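PDB 2XIG: ferric uptake regulation protein from Helicobacter pylori, which acts, probably as an iron-dependent repressor, by binding as a homodimer to the operators of iron-regulated genes. Local coordinates for residues C[31-36]-C[89-94]. The protein carries 2 engineered substitutions. Sequence-based numbering, arbitrary orientation.
Sequences EVVSVL and YEIAAK. With ZN (zinc ion), chain L.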
ATOM      1  N   GLU C  31     -30.980 -17.103  -1.109  1.00 24.05           N
ATOM      2  CA  GLU C  31     -29.823 -17.974  -1.292  1.00 25.21           C
ATOM      3  C   GLU C  31     -28.533 -17.339  -0.750  1.00 19.86           C
ATOM      4  O   GLU C  31     -27.702 -18.028  -0.161  1.00 18.69           O
ATOM      5  CB  GLU C  31     -29.657 -18.366  -2.763  1.00 35.71           C
ATOM      6  CG  GLU C  31     -28.747 -19.573  -2.973  1.00 46.33           C
ATOM      7  CD  GLU C  31     -29.178 -20.777  -2.148  1.00 53.80           C
ATOM      8  OE1 GLU C  31     -30.398 -20.949  -1.939  1.00 60.05           O
ATOM      9  OE2 GLU C  31     -28.302 -21.554  -1.710  1.00 54.34           O
ATOM     10  N   VAL C  32     -28.367 -16.031  -0.939  1.00 19.93           N
ATOM     11  CA  VAL C  32     -27.211 -15.326  -0.376  1.00 20.58           C
ATOM     12  C   VAL C  32     -27.189 -15.438   1.155  1.00 22.14           C
ATOM     13  O   VAL C  32     -26.150 -15.690   1.777  1.00 18.09           O
ATOM     14  CB  VAL C  32     -27.207 -13.834  -0.766  1.00 18.67           C
ATOM     15  CG1 VAL C  32     -26.158 -13.075   0.043  1.00 16.45           C
ATOM     16  CG2 VAL C  32     -26.930 -13.671  -2.265  1.00 24.86           C
ATOM     17  N   VAL C  33     -28.346 -15.231   1.768  1.00 19.21           N
ATOM     18  CA  VAL C  33     -28.430 -15.349   3.218  1.00 15.56           C
ATOM     19  C   VAL C  33     -28.079 -16.768   3.635  1.00 13.84           C
ATOM     20  O   VAL C  33     -27.317 -16.965   4.577  1.00 15.30           O
ATOM     21  CB  VAL C  33     -29.826 -14.976   3.751  1.00 22.58           C
ATOM     22  CG1 VAL C  33     -29.940 -15.316   5.246  1.00 21.70           C
ATOM     23  CG2 VAL C  33     -30.100 -13.502   3.515  1.00 22.92           C
ATOM     24  N   SER C  34     -28.623 -17.748   2.921  1.00 18.15           N
ATOM     25  CA  SER C  34     -28.423 -19.149   3.282  1.00 22.44           C
ATOM     26  C   SER C  34     -26.965 -19.578   3.100  1.00 18.65           C
ATOM     27  O   SER C  34     -26.421 -20.291   3.939  1.00 20.94           O
ATOM     28  CB  SER C  34     -29.364 -20.055   2.485  1.00 21.79           C
ATOM     29  OG  SER C  34     -30.719 -19.715   2.730  1.00 25.37           O
ATOM     30  N   VAL C  35     -26.336 -19.148   2.009  1.00 18.49           N
ATOM     31  CA  VAL C  35     -24.911 -19.424   1.828  1.00 20.54           C
ATOM     32  C   VAL C  35     -24.097 -18.917   3.022  1.00 21.45           C
ATOM     33  O   VAL C  35     -23.264 -19.642   3.568  1.00 19.91           O
ATOM     34  CB  VAL C  35     -24.359 -18.843   0.502  1.00 17.04           C
ATOM     35  CG1 VAL C  35     -22.839 -18.842   0.514  1.00 20.83           C
ATOM     36  CG2 VAL C  35     -24.888 -19.642  -0.686  1.00 23.31           C
ATOM     37  N   LEU C  36     -24.346 -17.677   3.439  1.00 14.35           N
ATOM     38  CA  LEU C  36     -23.606 -17.095   4.549  1.00 12.54           C
ATOM     39  C   LEU C  36     -23.914 -17.784   5.870  1.00 19.65           C
ATOM     40  O   LEU C  36     -23.007 -18.037   6.665  1.00 19.51           O
ATOM     41  CB  LEU C  36     -23.869 -15.587   4.655  1.00 19.40           C
ATOM     42  CG  LEU C  36     -23.205 -14.753   3.553  1.00 18.29           C
ATOM     43  CD1 LEU C  36     -23.719 -13.314   3.554  1.00 20.79           C
ATOM     44  CD2 LEU C  36     -21.698 -14.784   3.704  1.00 19.65           C
ATOM     45  N   TYR C  89     -17.876 -11.042   4.076  1.00 14.84           N
ATOM     46  CA  TYR C  89     -19.201 -10.990   4.693  1.00 15.14           C
ATOM     47  C   TYR C  89     -19.506 -12.209   5.545  1.00 19.07           C
ATOM     48  O   TYR C  89     -19.002 -13.307   5.298  1.00 18.47           O
ATOM     49  CB  TYR C  89     -20.278 -10.854   3.610  1.00 17.81           C
ATOM     50  CG  TYR C  89     -20.272  -9.520   2.894  1.00 19.62           C
ATOM     51  CD1 TYR C  89     -21.105  -8.493   3.304  1.00 22.90           C
ATOM     52  CD2 TYR C  89     -19.428  -9.288   1.807  1.00 18.82           C
ATOM     53  CE1 TYR C  89     -21.107  -7.274   2.659  1.00 26.04           C
ATOM     54  CE2 TYR C  89     -19.417  -8.068   1.160  1.00 23.43           C
ATOM     55  CZ  TYR C  89     -20.259  -7.066   1.590  1.00 25.62           C
ATOM     56  OH  TYR C  89     -20.260  -5.851   0.957  1.00 24.83           O
ATOM     57  N   GLU C  90     -20.363 -12.011   6.544  1.00 16.07           N
ATOM     58  CA  GLU C  90     -20.796 -13.108   7.379  1.00 18.66           C
ATOM     59  C   GLU C  90     -22.202 -12.830   7.881  1.00 15.73           C
ATOM     60  O   GLU C  90     -22.665 -11.682   7.892  1.00 16.52           O
ATOM     61  CB  GLU C  90     -19.852 -13.276   8.565  1.00 17.25           C
ATOM     62  CG  GLU C  90     -19.704 -12.011   9.391  1.00 21.34           C
ATOM     63  CD  GLU C  90     -18.749 -12.191  10.556  1.00 23.04           C
ATOM     64  OE1 GLU C  90     -18.778 -13.270  11.187  1.00 16.23           O
ATOM     65  OE2 GLU C  90     -17.974 -11.247  10.833  1.00 22.77           O
ATOM     66  N   ILE C  91     -22.877 -13.887   8.298  1.00 15.60           N
ATOM     67  CA  ILE C  91     -24.227 -13.760   8.820  1.00 14.88           C
ATOM     68  C   ILE C  91     -24.165 -12.959  10.127  1.00 21.42           C
ATOM     69  O   ILE C  91     -23.232 -13.115  10.911  1.00 23.05           O
ATOM     70  CB  ILE C  91     -24.846 -15.165   9.024  1.00 18.96           C
ATOM     71  CG1 ILE C  91     -26.372 -15.100   9.128  1.00 21.67           C
ATOM     72  CG2 ILE C  91     -24.188 -15.889  10.200  1.00 19.12           C
ATOM     73  CD1 ILE C  91     -27.063 -14.715   7.830  1.00 18.97           C
ATOM     74  N   ALA C  92     -25.136 -12.075  10.340  1.00 16.84           N
ATOM     75  CA  ALA C  92     -25.126 -11.184  11.497  1.00 15.42           C
ATOM     76  C   ALA C  92     -25.507 -11.915  12.784  1.00 21.87           C
ATOM     77  O   ALA C  92     -25.134 -11.491  13.874  1.00 22.96           O
ATOM     78  CB  ALA C  92     -26.064 -10.002  11.267  1.00 17.18           C
ATOM     79  N   ALA C  93     -26.243 -13.012  12.647  1.00 21.06           N
ATOM     80  CA  ALA C  93     -26.751 -13.747  13.812  1.00 21.66           C
ATOM     81  C   ALA C  93     -25.686 -14.637  14.469  1.00 22.14           C
ATOM     82  O   ALA C  93     -25.830 -15.861  14.515  1.00 22.48           O
ATOM     83  CB  ALA C  93     -27.968 -14.568  13.415  1.00 16.77           C
ATOM     84  N   LYS C  94     -24.624 -14.000  14.963  1.00 17.57           N
ATOM     85  CA  LYS C  94     -23.494 -14.659  15.626  1.00 14.12           C
ATOM     86  C   LYS C  94     -23.097 -13.825  16.842  1.00 20.48           C
ATOM     87  O   LYS C  94     -23.263 -12.607  16.839  1.00 20.58           O
ATOM     88  CB  LYS C  94     -22.275 -14.776  14.675  1.00 17.12           C
ATOM     89  CG  LYS C  94     -22.357 -15.890  13.627  1.00 17.21           C
ATOM     90  CD  LYS C  94     -21.269 -15.755  12.516  1.00 17.15           C
ATOM     91  CE  LYS C  94     -19.851 -15.975  13.032  1.00 21.97           C
ATOM     92  NZ  LYS C  94     -18.851 -15.954  11.876  1.00 22.04           N
TER
HETATM   93 ZN    ZN L1151     -16.523 -12.238  11.868  1.00 21.04          ZN
HETATM   94  O   HOH W   1     -21.495 -16.339   8.111  1.00 21.67           O
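L36 of helix 31-36 meets Y89 to I91 where the helix crosses strand 89-91 almost perpendicularly, at 86° with the axes 7.8 Å apart. L36 CD2 reaches the backbone of the strand, 3.5 Å from the carbonyl O of Y89, and also touches Y89 CB; the phenol ring leads away. One turn back, V33 places CG1 against CD1 of I91 at 3.9 Å, the two side chains crossing at about a right angle. Chi1 of I91 (-162°) sets CG1 anti to the backbone N, and CD1 at the end of this branch is the atom that meets V33. No direct hydrogen bond joins the segments; instead a single water donates to L36 O at 2.7 Å and accepts from I91 N. The CB of E90 points away from the helix, and its carboxylate binds zinc with OE2 at 2.0 Å and a longer OE1 bond, the site being completed by H42, H97 and H99. K94 NZ forms a salt bridge to OE1 of E90 at 2.8 Å and another to E110. In this winged-helix DNA-binding domain, the contact joins helix 27-38 to the wing hairpin 77-82/86-91, with L36 also on I77 and on I48 of helix 45-52, while L7 and L11 of helix 7-20 cover V33.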